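Local coordinates for 4-hydroxyphenylpyruvate dioxygenase (Pseudomonas putida, PDB 5HMQ), which catalyses the dehydration of 3-dehydroshikimate to protocatechuate, using a divalent metal ion, in the degradation of quinate and shikimate, at residues F225-L230 / L272-E277; G259-L264 / Y462-D467; S288-S293 / A381-G386; Q375-R380 / L411-Q416. All coordinates share one frame; numbering follows the deposited sequence.

Contact 1. Residues F225-L230 / L272-E277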
loop_
_atom_site.group_PDB
_atom_site.type_symbol
_atom_site.label_atom_id
_atom_site.label_comp_id
_atom_site.label_asym_id
_atom_site.label_seq_id
_atom_site.Cartn_x
_atom_site.Cartn_y
_atom_site.Cartn_z
ATOM N N PHE C 225 -5.571 19.615 -22.163
ATOM C CA PHE C 225 -6.918 19.856 -21.665
ATOM C C PHE C 225 -7.019 21.193 -20.944
ATOM O O PHE C 225 -8.014 21.910 -21.101
ATOM C CB PHE C 225 -7.340 18.717 -20.731
ATOM C CG PHE C 225 -8.755 18.823 -20.238
ATOM C CD1 PHE C 225 -9.809 18.372 -21.015
ATOM C CD2 PHE C 225 -9.031 19.358 -18.989
ATOM C CE1 PHE C 225 -11.111 18.463 -20.562
ATOM C CE2 PHE C 225 -10.333 19.451 -18.530
ATOM C CZ PHE C 225 -11.373 19.002 -19.318
ATOM N N LEU C 226 -5.995 21.547 -20.165
ATOM C CA LEU C 226 -6.006 22.808 -19.437
ATOM C C LEU C 226 -5.737 23.995 -20.352
ATOM O O LEU C 226 -6.223 25.100 -20.084
ATOM C CB LEU C 226 -4.980 22.766 -18.302
ATOM C CG LEU C 226 -4.970 23.958 -17.342
ATOM C CD1 LEU C 226 -6.350 24.169 -16.741
ATOM C CD2 LEU C 226 -3.931 23.757 -16.247
ATOM N N ALA C 227 -4.967 23.791 -21.423
ATOM C CA ALA C 227 -4.624 24.898 -22.313
ATOM C C ALA C 227 -5.850 25.580 -22.908
ATOM O O ALA C 227 -5.934 26.818 -22.826
ATOM C CB ALA C 227 -3.664 24.408 -23.403
ATOM N N PRO C 228 -6.823 24.877 -23.501
ATOM C CA PRO C 228 -8.020 25.587 -23.984
ATOM C C PRO C 228 -8.811 26.253 -22.871
ATOM O O PRO C 228 -9.460 27.280 -23.111
ATOM C CB PRO C 228 -8.833 24.486 -24.679
ATOM C CG PRO C 228 -7.861 23.392 -24.948
ATOM C CD PRO C 228 -6.889 23.439 -23.820
ATOM N N ILE C 229 -8.783 25.692 -21.660
ATOM C CA ILE C 229 -9.492 26.297 -20.534
ATOM C C ILE C 229 -8.930 27.681 -20.232
ATOM O O ILE C 229 -9.676 28.658 -20.095
ATOM C CB ILE C 229 -9.418 25.380 -19.301
ATOM C CG1 ILE C 229 -10.155 24.067 -19.568
ATOM C CG2 ILE C 229 -9.994 26.081 -18.081
ATOM C CD1 ILE C 229 -9.973 23.036 -18.477
ATOM N N LEU C 230 -7.601 27.787 -20.129
ATOM C CA LEU C 230 -6.987 29.068 -19.800
ATOM C C LEU C 230 -7.107 30.079 -20.932
ATOM O O LEU C 230 -7.067 31.287 -20.673
ATOM C CB LEU C 230 -5.516 28.872 -19.425
ATOM C CG LEU C 230 -5.242 27.984 -18.207
ATOM C CD1 LEU C 230 -3.750 27.755 -18.025
ATOM C CD2 LEU C 230 -5.848 28.591 -16.956
ATOM N N LEU C 272 4.158 25.751 -20.906
ATOM C CA LEU C 272 4.989 25.472 -22.073
ATOM C C LEU C 272 4.134 25.171 -23.294
ATOM O O LEU C 272 4.495 25.535 -24.420
ATOM C CB LEU C 272 5.933 24.308 -21.780
ATOM C CG LEU C 272 6.997 24.550 -20.708
ATOM C CD1 LEU C 272 7.627 23.239 -20.262
ATOM C CD2 LEU C 272 8.057 25.516 -21.219
ATOM N N ARG C 273 2.998 24.501 -23.091
ATOM C CA ARG C 273 2.113 24.206 -24.211
ATOM C C ARG C 273 1.562 25.488 -24.827
ATOM O O ARG C 273 1.506 25.611 -26.056
ATOM C CB ARG C 273 0.979 23.287 -23.761
ATOM C CG ARG C 273 -0.006 22.934 -24.858
ATOM C CD ARG C 273 0.603 21.920 -25.811
ATOM N NE ARG C 273 1.054 20.717 -25.117
ATOM C CZ ARG C 273 0.319 19.620 -24.966
ATOM N NH1 ARG C 273 -0.907 19.569 -25.466
ATOM N NH2 ARG C 273 0.811 18.573 -24.317
ATOM N N LEU C 274 1.161 26.462 -23.996
ATOM C CA LEU C 274 0.673 27.722 -24.550
ATOM C C LEU C 274 1.779 28.486 -25.260
ATOM O O LEU C 274 1.530 29.132 -26.284
ATOM C CB LEU C 274 0.047 28.626 -23.480
ATOM C CG LEU C 274 -1.249 28.360 -22.693
ATOM C CD1 LEU C 274 -2.344 27.789 -23.589
ATOM C CD2 LEU C 274 -1.076 27.556 -21.418
ATOM N N GLU C 275 3.005 28.448 -24.724
ATOM C CA GLU C 275 4.111 29.151 -25.379
ATOM C C GLU C 275 4.371 28.589 -26.772
ATOM O O GLU C 275 4.711 29.333 -27.699
ATOM C CB GLU C 275 5.380 29.084 -24.529
ATOM C CG GLU C 275 5.162 29.517 -23.094
ATOM C CD GLU C 275 6.456 29.965 -22.434
ATOM O OE1 GLU C 275 7.476 30.056 -23.136
ATOM O OE2 GLU C 275 6.466 30.158 -21.212
ATOM N N GLN C 276 4.220 27.274 -26.934
ATOM C CA GLN C 276 4.483 26.618 -28.208
ATOM C C GLN C 276 3.362 26.814 -29.218
ATOM O O GLN C 276 3.583 26.625 -30.420
ATOM C CB GLN C 276 4.699 25.126 -27.976
ATOM C CG GLN C 276 5.965 24.812 -27.211
ATOM C CD GLN C 276 5.863 23.502 -26.468
ATOM O OE1 GLN C 276 4.930 22.727 -26.683
ATOM N NE2 GLN C 276 6.817 23.249 -25.580
ATOM N N GLU C 277 2.166 27.183 -28.761
ATOM C CA GLU C 277 1.036 27.447 -29.638
ATOM C C GLU C 277 0.859 28.939 -29.895
ATOM O O GLU C 277 -0.193 29.361 -30.390
ATOM C CB GLU C 277 -0.224 26.818 -29.039
ATOM C CG GLU C 277 -0.069 25.307 -28.831
ATOM C CD GLU C 277 -1.306 24.629 -28.267
ATOM O OE1 GLU C 277 -2.158 25.323 -27.673
ATOM O OE2 GLU C 277 -1.412 23.390 -28.401
#
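In the helical shell around the TIM barrel, Ala227 of helix 222-231 meets Leu274, in the last turn of helix 252-276. The axes of the two short segments approach to 9.8 Å and cross at -68°, steeply enough to confine the contact to a small patch. Ala227 CB sits 3.6 Å from Leu274 CD1, the closest approach of the two segments, and Leu274 CD1 also lies 3.8 Å from Ala227 O. The other branch of Leu274 faces the next turn of helix 222-231, where Leu274 CD2 comes within 4.3 Å of Leu230 CD1. One leucine thus straddles two residues three apart on the facing helix. Arg273 adds only its aliphatic part, CG lying 4.2 Å from Ala227 CB. Its chain starts extended and then folds at chi2 (75°), and the guanidinium runs back to a salt bridge from NH2 to Asp221, just ahead of helix 222-231. Pro228, which has no N-H to give to the preceding turn, kinks that helix beside the contact. Leu230 also rests on Thr270 of helix 252-276. Helix 222-231 leads into the last barrel strand, 238-240, and helix 252-276 follows it, so the packing joins the last two helices of an eight-stranded beta/alpha barrel.

Contact 2. Residues G259-L264 / Y462-D467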
loop_
_atom_site.group_PDB
_atom_site.type_symbol
_atom_site.label_atom_id
_atom_site.label_comp_id
_atom_site.label_asym_id
_atom_site.label_seq_id
_atom_site.Cartn_x
_atom_site.Cartn_y
_atom_site.Cartn_z
ATOM N N GLY C 259 -0.433 15.273 -4.814
ATOM C CA GLY C 259 -1.445 16.032 -5.533
ATOM C C GLY C 259 -1.003 17.449 -5.840
ATOM O O GLY C 259 -1.095 17.910 -6.981
ATOM N N LEU C 260 -0.512 18.160 -4.822
ATOM C CA LEU C 260 -0.036 19.521 -5.038
ATOM C C LEU C 260 1.135 19.532 -6.013
ATOM O O LEU C 260 1.195 20.377 -6.914
ATOM C CB LEU C 260 0.355 20.155 -3.700
ATOM C CG LEU C 260 0.453 21.681 -3.582
ATOM C CD1 LEU C 260 1.721 22.240 -4.216
ATOM C CD2 LEU C 260 -0.783 22.344 -4.173
ATOM N N ARG C 261 2.076 18.600 -5.840
ATOM C CA ARG C 261 3.195 18.485 -6.770
ATOM C C ARG C 261 2.710 18.271 -8.200
ATOM O O ARG C 261 3.256 18.859 -9.141
ATOM C CB ARG C 261 4.119 17.347 -6.333
ATOM C CG ARG C 261 5.275 17.072 -7.285
ATOM C CD ARG C 261 6.178 15.964 -6.754
ATOM N NE ARG C 261 7.033 16.431 -5.666
ATOM C CZ ARG C 261 7.789 15.636 -4.916
ATOM N NH1 ARG C 261 7.797 14.327 -5.131
ATOM N NH2 ARG C 261 8.538 16.150 -3.950
ATOM N N SER C 262 1.680 17.440 -8.384
ATOM C CA SER C 262 1.174 17.186 -9.730
ATOM C C SER C 262 0.536 18.430 -10.340
ATOM O O SER C 262 0.611 18.626 -11.558
ATOM C CB SER C 262 0.168 16.035 -9.708
ATOM O OG SER C 262 -1.095 16.464 -9.227
ATOM N N LEU C 263 -0.085 19.279 -9.517
ATOM C CA LEU C 263 -0.653 20.520 -10.032
ATOM C C LEU C 263 0.441 21.501 -10.432
ATOM O O LEU C 263 0.309 22.209 -11.437
ATOM C CB LEU C 263 -1.590 21.146 -8.997
ATOM C CG LEU C 263 -2.973 20.501 -8.888
ATOM C CD1 LEU C 263 -3.825 21.207 -7.844
ATOM C CD2 LEU C 263 -3.666 20.504 -10.243
ATOM N N LEU C 264 1.516 21.574 -9.645
ATOM C CA LEU C 264 2.653 22.409 -10.019
ATOM C C LEU C 264 3.248 21.952 -11.345
ATOM O O LEU C 264 3.544 22.768 -12.225
ATOM C CB LEU C 264 3.708 22.381 -8.913
ATOM C CG LEU C 264 3.264 22.921 -7.551
ATOM C CD1 LEU C 264 4.413 22.883 -6.557
ATOM C CD2 LEU C 264 2.674 24.323 -7.663
ATOM N N TYR C 462 10.087 11.600 -10.584
ATOM C CA TYR C 462 11.094 11.753 -11.628
ATOM C C TYR C 462 10.608 12.652 -12.760
ATOM O O TYR C 462 11.403 13.399 -13.342
ATOM C CB TYR C 462 11.511 10.382 -12.161
ATOM C CG TYR C 462 12.669 9.778 -11.397
ATOM C CD1 TYR C 462 13.962 10.262 -11.563
ATOM C CD2 TYR C 462 12.472 8.730 -10.505
ATOM C CE1 TYR C 462 15.026 9.718 -10.867
ATOM C CE2 TYR C 462 13.532 8.180 -9.802
ATOM C CZ TYR C 462 14.807 8.678 -9.990
ATOM O OH TYR C 462 15.867 8.137 -9.297
ATOM N N LYS C 463 9.316 12.593 -13.095
ATOM C CA LYS C 463 8.798 13.454 -14.154
ATOM C C LYS C 463 8.898 14.928 -13.780
ATOM O O LYS C 463 9.224 15.767 -14.627
ATOM C CB LYS C 463 7.349 13.097 -14.484
ATOM C CG LYS C 463 7.180 11.939 -15.446
ATOM C CD LYS C 463 5.724 11.815 -15.870
ATOM C CE LYS C 463 5.558 10.871 -17.050
ATOM N NZ LYS C 463 4.130 10.747 -17.454
ATOM N N SER C 464 8.609 15.271 -12.525
ATOM C CA SER C 464 8.557 16.680 -12.153
ATOM C C SER C 464 9.920 17.221 -11.728
ATOM O O SER C 464 10.390 18.219 -12.282
ATOM C CB SER C 464 7.521 16.898 -11.042
ATOM O OG SER C 464 7.867 16.205 -9.856
ATOM N N LEU C 465 10.572 16.572 -10.760
ATOM C CA LEU C 465 11.828 17.104 -10.240
ATOM C C LEU C 465 12.938 17.082 -11.282
ATOM O O LEU C 465 13.790 17.977 -11.292
ATOM C CB LEU C 465 12.266 16.328 -8.996
ATOM C CG LEU C 465 11.703 16.792 -7.650
ATOM C CD1 LEU C 465 10.259 16.343 -7.478
ATOM C CD2 LEU C 465 12.568 16.300 -6.495
ATOM N N PHE C 466 12.960 16.074 -12.152
ATOM C CA PHE C 466 14.065 15.890 -13.085
ATOM C C PHE C 466 13.630 15.911 -14.545
ATOM O O PHE C 466 14.457 15.659 -15.430
ATOM C CB PHE C 466 14.799 14.587 -12.758
ATOM C CG PHE C 466 15.399 14.574 -11.384
ATOM C CD1 PHE C 466 16.606 15.207 -11.138
ATOM C CD2 PHE C 466 14.744 13.955 -10.334
ATOM C CE1 PHE C 466 17.156 15.207 -9.873
ATOM C CE2 PHE C 466 15.288 13.953 -9.066
ATOM C CZ PHE C 466 16.496 14.581 -8.834
ATOM N N ASP C 467 12.357 16.205 -14.818
ATOM C CA ASP C 467 11.839 16.348 -16.182
ATOM C C ASP C 467 12.103 15.097 -17.020
ATOM O O ASP C 467 12.475 15.178 -18.192
ATOM C CB ASP C 467 12.411 17.596 -16.861
ATOM C CG ASP C 467 11.594 18.032 -18.065
ATOM O OD1 ASP C 467 10.399 17.679 -18.131
ATOM O OD2 ASP C 467 12.146 18.733 -18.940
#
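Two helical backbones face each other across side chains here: helix 252-276, at Arg261, lies beside the last turn of helix 455-465, with Arg261 CA 7.8 Å from Ser464 CA. Arg261 spans the gap. Its chain runs straight through chi1 and chi2, then bends at chi3 (-76°), which turns the guanidinium across the Leu465 side chain at about a right angle. Leu465 CD1 settles over the centre of one guanidinium face, 3.6 Å above its plane. Lower on the same arginine, CD lies 3.5 Å from Ser464 OG, an approach to a methylene and not a hydrogen bond. That hydroxyl has its own partner, the backbone oxygen of Leu460 one turn earlier in its helix. The polar end of Arg261 is engaged outside these segments: NE bonds to Phe384 O and NH2, weakly, to Arg385 O. Both carbonyls lie just past the end of helix 374-383, where a positive charge probably interacts favourably with the helix dipole. Leucine over its face and carbonyls at its nitrogens hold the guanidinium in place. A helix of the TIM barrel is thereby joined to one of the second VOC domain, an interdomain seam of this two-domain dehydratase fusion.

Contact 3. Residues S288-S293 / A381-G386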
loop_
_atom_site.group_PDB
_atom_site.type_symbol
_atom_site.label_atom_id
_atom_site.label_comp_id
_atom_site.label_asym_id
_atom_site.label_seq_id
_atom_site.Cartn_x
_atom_site.Cartn_y
_atom_site.Cartn_z
ATOM N N SER C 288 6.335 28.361 -12.639
ATOM C CA SER C 288 7.437 28.473 -13.595
ATOM C C SER C 288 8.746 28.211 -12.863
ATOM O O SER C 288 9.501 29.143 -12.557
ATOM C CB SER C 288 7.439 29.838 -14.288
ATOM O OG SER C 288 7.443 30.896 -13.347
ATOM N N PRO C 289 9.045 26.951 -12.562
ATOM C CA PRO C 289 10.279 26.628 -11.843
ATOM C C PRO C 289 11.466 26.638 -12.789
ATOM O O PRO C 289 11.290 26.736 -14.013
ATOM C CB PRO C 289 9.999 25.219 -11.302
ATOM C CG PRO C 289 9.123 24.615 -12.343
ATOM C CD PRO C 289 8.268 25.742 -12.888
ATOM N N PRO C 290 12.690 26.557 -12.270
ATOM C CA PRO C 290 13.862 26.461 -13.147
ATOM C C PRO C 290 13.778 25.233 -14.032
ATOM O O PRO C 290 13.377 24.153 -13.571
ATOM C CB PRO C 290 15.038 26.354 -12.164
ATOM C CG PRO C 290 14.530 26.919 -10.887
ATOM C CD PRO C 290 13.069 26.607 -10.845
ATOM N N PRO C 291 14.115 25.363 -15.316
ATOM C CA PRO C 291 14.174 24.180 -16.180
ATOM C C PRO C 291 15.177 23.166 -15.652
ATOM O O PRO C 291 16.149 23.513 -14.976
ATOM C CB PRO C 291 14.617 24.749 -17.535
ATOM C CG PRO C 291 14.209 26.186 -17.490
ATOM C CD PRO C 291 14.390 26.604 -16.059
ATOM N N ALA C 292 14.920 21.898 -15.955
ATOM C CA ALA C 292 15.800 20.835 -15.497
ATOM C C ALA C 292 17.172 20.958 -16.149
ATOM O O ALA C 292 17.305 21.386 -17.298
ATOM C CB ALA C 292 15.198 19.467 -15.811
ATOM N N SER C 293 18.200 20.594 -15.389
ATOM C CA SER C 293 19.545 20.535 -15.938
ATOM C C SER C 293 19.655 19.416 -16.967
ATOM O O SER C 293 18.937 18.413 -16.909
ATOM C CB SER C 293 20.568 20.322 -14.825
ATOM O OG SER C 293 21.845 20.019 -15.361
ATOM N N ALA C 381 14.510 20.843 -8.037
ATOM C CA ALA C 381 14.080 19.826 -7.081
ATOM C C ALA C 381 13.470 20.464 -5.840
ATOM O O ALA C 381 12.489 19.954 -5.288
ATOM C CB ALA C 381 15.256 18.925 -6.707
ATOM N N THR C 382 14.044 21.582 -5.387
ATOM C CA THR C 382 13.472 22.307 -4.258
ATOM C C THR C 382 12.139 22.950 -4.630
ATOM O O THR C 382 11.204 22.962 -3.822
ATOM C CB THR C 382 14.461 23.361 -3.758
ATOM O OG1 THR C 382 15.697 22.729 -3.402
ATOM C CG2 THR C 382 13.898 24.094 -2.547
ATOM N N ALA C 383 12.036 23.492 -5.847
ATOM C CA ALA C 383 10.790 24.127 -6.270
ATOM C C ALA C 383 9.636 23.136 -6.293
ATOM O O ALA C 383 8.495 23.503 -5.985
ATOM C CB ALA C 383 10.963 24.771 -7.646
ATOM N N PHE C 384 9.904 21.880 -6.649
ATOM C CA PHE C 384 8.898 20.831 -6.584
ATOM C C PHE C 384 8.878 20.143 -5.226
ATOM O O PHE C 384 8.310 19.053 -5.097
ATOM C CB PHE C 384 9.116 19.813 -7.703
ATOM C CG PHE C 384 8.658 20.294 -9.050
ATOM C CD1 PHE C 384 7.310 20.314 -9.366
ATOM C CD2 PHE C 384 9.571 20.723 -9.997
ATOM C CE1 PHE C 384 6.880 20.757 -10.604
ATOM C CE2 PHE C 384 9.147 21.165 -11.237
ATOM C CZ PHE C 384 7.801 21.183 -11.541
ATOM N N ARG C 385 9.500 20.763 -4.220
ATOM C CA ARG C 385 9.372 20.367 -2.819
ATOM C C ARG C 385 9.972 18.990 -2.549
ATOM O O ARG C 385 9.459 18.224 -1.733
ATOM C CB ARG C 385 7.913 20.432 -2.368
ATOM C CG ARG C 385 7.321 21.810 -2.578
ATOM C CD ARG C 385 5.812 21.809 -2.525
ATOM N NE ARG C 385 5.292 23.137 -2.838
ATOM C CZ ARG C 385 4.606 23.892 -1.989
ATOM N NH1 ARG C 385 4.356 23.455 -0.762
ATOM N NH2 ARG C 385 4.174 25.090 -2.367
ATOM N N GLY C 386 11.068 18.675 -3.228
ATOM C CA GLY C 386 11.887 17.568 -2.794
ATOM C C GLY C 386 12.729 17.990 -1.613
ATOM O O GLY C 386 12.844 19.172 -1.297
#
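The Pro289 ring and the Phe384 ring meet at a slant, neither stacked flat nor set squarely on edge. Pro289 CG leans on the far rim of the aromatic ring, 3.6 Å from Phe384 CE2 and 3.8 Å from Phe384 CZ. The neighbouring ring carbon serves a second partner, Pro289 CB lying 3.8 Å from Ala383 CB. One proline therefore covers two successive residues at the end of helix 374-383, and Pro290 extends the cover more loosely, its CD 4.2 Å from Ala383 CB. Phe384 points its ring here with CG anti to its own carbonyl carbon (chi1 -77°), which swings the far end of the ring toward the proline although the bond from CA to CB does not point at it. The ring is also gripped from elsewhere: Phe287 meets it edge-to-face, and Ser464 and Leu465 of helix 455-465 touch it. On the proline side, residues 289-293 run in the extended left-handed polyproline II conformation, and Pro290 O accepts a hydrogen bond from Arg380 NE, tying this linker to the helix it lies against.

The backbone turn that presents Phe384 is fixed by two bonds, Gly386 N to Ala381 O at 2.8 Å and Arg385 N to Thr382 O, also 2.8 Å. Arg385, with a positive phi (66°), is the C-prime residue that ends the helix. A proline-rich connection between the barrel and the first VOC domain is thus laid against a helix C-terminus closed by a Schellman motif.

Contact 4. Residues Q375-R380 / L411-Q416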
loop_
_atom_site.group_PDB
_atom_site.type_symbol
_atom_site.label_atom_id
_atom_site.label_comp_id
_atom_site.label_asym_id
_atom_site.label_seq_id
_atom_site.Cartn_x
_atom_site.Cartn_y
_atom_site.Cartn_z
ATOM N N GLN C 375 23.285 23.890 -9.984
ATOM C CA GLN C 375 22.380 24.740 -9.219
ATOM C C GLN C 375 20.968 24.723 -9.793
ATOM O O GLN C 375 19.994 24.816 -9.037
ATOM C CB GLN C 375 22.915 26.172 -9.163
ATOM C CG GLN C 375 24.102 26.345 -8.228
ATOM C CD GLN C 375 23.791 25.948 -6.797
ATOM O OE1 GLN C 375 22.876 26.488 -6.174
ATOM N NE2 GLN C 375 24.552 24.995 -6.270
ATOM N N ALA C 376 20.838 24.612 -11.117
ATOM C CA ALA C 376 19.513 24.507 -11.722
ATOM C C ALA C 376 18.812 23.226 -11.290
ATOM O O ALA C 376 17.609 23.235 -11.001
ATOM C CB ALA C 376 19.619 24.573 -13.245
ATOM N N ALA C 377 19.542 22.108 -11.263
ATOM C CA ALA C 377 18.949 20.853 -10.812
ATOM C C ALA C 377 18.508 20.946 -9.358
ATOM O O ALA C 377 17.417 20.489 -9.000
ATOM C CB ALA C 377 19.938 19.704 -11.004
ATOM N N LEU C 378 19.341 21.549 -8.505
ATOM C CA LEU C 378 18.994 21.667 -7.093
ATOM C C LEU C 378 17.800 22.588 -6.886
ATOM O O LEU C 378 16.905 22.281 -6.088
ATOM C CB LEU C 378 20.197 22.172 -6.296
ATOM C CG LEU C 378 19.908 22.434 -4.818
ATOM C CD1 LEU C 378 19.525 21.139 -4.126
ATOM C CD2 LEU C 378 21.101 23.081 -4.133
ATOM N N LYS C 379 17.759 23.714 -7.599
ATOM C CA LYS C 379 16.674 24.664 -7.387
ATOM C C LYS C 379 15.350 24.124 -7.910
ATOM O O LYS C 379 14.299 24.382 -7.311
ATOM C CB LYS C 379 17.010 26.004 -8.040
ATOM C CG LYS C 379 18.035 26.815 -7.261
ATOM C CD LYS C 379 18.458 28.066 -8.011
ATOM C CE LYS C 379 19.621 28.751 -7.311
ATOM N NZ LYS C 379 20.140 29.906 -8.095
ATOM N N ARG C 380 15.377 23.367 -9.009
ATOM C CA ARG C 380 14.148 22.761 -9.510
ATOM C C ARG C 380 13.623 21.695 -8.557
ATOM O O ARG C 380 12.416 21.635 -8.292
ATOM C CB ARG C 380 14.376 22.164 -10.897
ATOM C CG ARG C 380 13.258 21.228 -11.321
ATOM C CD ARG C 380 13.437 20.727 -12.732
ATOM N NE ARG C 380 12.634 21.502 -13.666
ATOM C CZ ARG C 380 11.485 21.081 -14.183
ATOM N NH1 ARG C 380 11.006 19.890 -13.857
ATOM N NH2 ARG C 380 10.818 21.853 -15.027
ATOM N N LEU C 411 20.208 11.210 -4.314
ATOM C CA LEU C 411 20.644 11.524 -5.672
ATOM C C LEU C 411 21.629 12.684 -5.601
ATOM O O LEU C 411 21.234 13.818 -5.314
ATOM C CB LEU C 411 19.458 11.870 -6.575
ATOM C CG LEU C 411 18.443 10.768 -6.883
ATOM C CD1 LEU C 411 17.217 11.353 -7.557
ATOM C CD2 LEU C 411 19.072 9.702 -7.766
ATOM N N TYR C 412 22.904 12.401 -5.860
ATOM C CA TYR C 412 23.925 13.441 -5.855
ATOM C C TYR C 412 23.938 14.186 -7.183
ATOM O O TYR C 412 23.837 13.582 -8.254
ATOM C CB TYR C 412 25.312 12.853 -5.600
ATOM C CG TYR C 412 25.418 11.955 -4.393
ATOM C CD1 TYR C 412 25.245 12.453 -3.109
ATOM C CD2 TYR C 412 25.731 10.612 -4.537
ATOM C CE1 TYR C 412 25.356 11.631 -2.005
ATOM C CE2 TYR C 412 25.852 9.789 -3.444
ATOM C CZ TYR C 412 25.661 10.298 -2.180
ATOM O OH TYR C 412 25.776 9.467 -1.090
ATOM N N LEU C 413 24.076 15.506 -7.106
ATOM C CA LEU C 413 24.128 16.366 -8.284
ATOM C C LEU C 413 25.589 16.731 -8.528
ATOM O O LEU C 413 26.108 17.684 -7.940
ATOM C CB LEU C 413 23.257 17.602 -8.087
ATOM C CG LEU C 413 21.822 17.304 -7.643
ATOM C CD1 LEU C 413 21.040 18.588 -7.428
ATOM C CD2 LEU C 413 21.124 16.406 -8.655
ATOM N N VAL C 414 26.251 15.976 -9.402
ATOM C CA VAL C 414 27.681 16.121 -9.647
ATOM C C VAL C 414 27.873 16.922 -10.926
ATOM O O VAL C 414 27.433 16.506 -12.006
ATOM C CB VAL C 414 28.374 14.755 -9.745
ATOM C CG1 VAL C 414 29.853 14.933 -10.052
ATOM C CG2 VAL C 414 28.185 13.977 -8.452
ATOM N N GLU C 415 28.529 18.073 -10.800
ATOM C CA GLU C 415 28.922 18.894 -11.934
ATOM C C GLU C 415 30.368 18.586 -12.308
ATOM O O GLU C 415 31.272 18.715 -11.477
ATOM C CB GLU C 415 28.744 20.379 -11.608
ATOM C CG GLU C 415 28.310 21.235 -12.790
ATOM C CD GLU C 415 27.957 22.654 -12.376
ATOM O OE1 GLU C 415 28.813 23.325 -11.759
ATOM O OE2 GLU C 415 26.820 23.094 -12.653
ATOM N N GLN C 416 30.569 18.156 -13.547
ATOM C CA GLN C 416 31.867 18.062 -14.204
ATOM C C GLN C 416 32.705 19.326 -14.005
ATOM O O GLN C 416 32.220 20.439 -14.228
ATOM C CB GLN C 416 31.667 17.795 -15.708
ATOM C CG GLN C 416 30.648 18.716 -16.426
ATOM C CD GLN C 416 29.232 18.632 -15.860
ATOM O OE1 GLN C 416 28.786 17.570 -15.423
ATOM N NE2 GLN C 416 28.546 19.766 -15.819
#
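Leu413 CD1 makes the closest side-chain approach from strand 410-414 to helix 374-383, within the beta-alpha-beta-beta-beta module of the first VOC domain. It lies against one turn of the helix, 3.9 Å from Ala377 CB and equally 3.9 Å from Leu378 CB. Beyond the side chains it also touches main chain, at 3.6 Å from Leu378 N. Leu413 carries CG anti to its carbonyl carbon (chi1 -52°) with an extended chi2, a shape that sends CD1 outward from the sheet to the helix. Leu378 starts with CG opposite its backbone N (chi1 176°), and CB, rather than its branched end, makes the nearest side-chain approach.

In the next shell, Val403 of strand 402-404 lies against Leu413, whose backbone bonds to Pro401. Along the other edge of the strand, the backbones of Tyr412 and Val414 bond to strand 363-371. Strand 363-371 leads into helix 374-383, so the helix covers the sheet formed by the strands before and after it. Glu415 OE2 accepts from Gln374 N, fastening the strand's far end to the start of the helix. Farther round the helix Arg380 NH2 forms a salt bridge with Glu268 of the barrel's last helix. The helical turn under Leu413 is closed by Lys379 N to Gln375 O, 2.9 Å, and Arg380 N to Ala376 O, 3.0 Å.

In the fold
Helix 252-276 carries both contact 1 and contact 2, whose centres lie about 18 Å apart: one end packs within the barrel, while the middle faces the second VOC domain. Helix 374-383 likewise serves contacts 3 and 4, about 10 Å apart between centres, meeting the linker at its end and its own sheet along its side. Contacts 1, 2 and 4 are buried; contact 3 is partly open to solvent. Contacts 1 and 4 are chiefly leucine against alanine inside one domain, whereas contact 2 uses a charged side chain between domains and contact 3 proline rings. Arg261 links contacts 2 and 3 through Phe384 O.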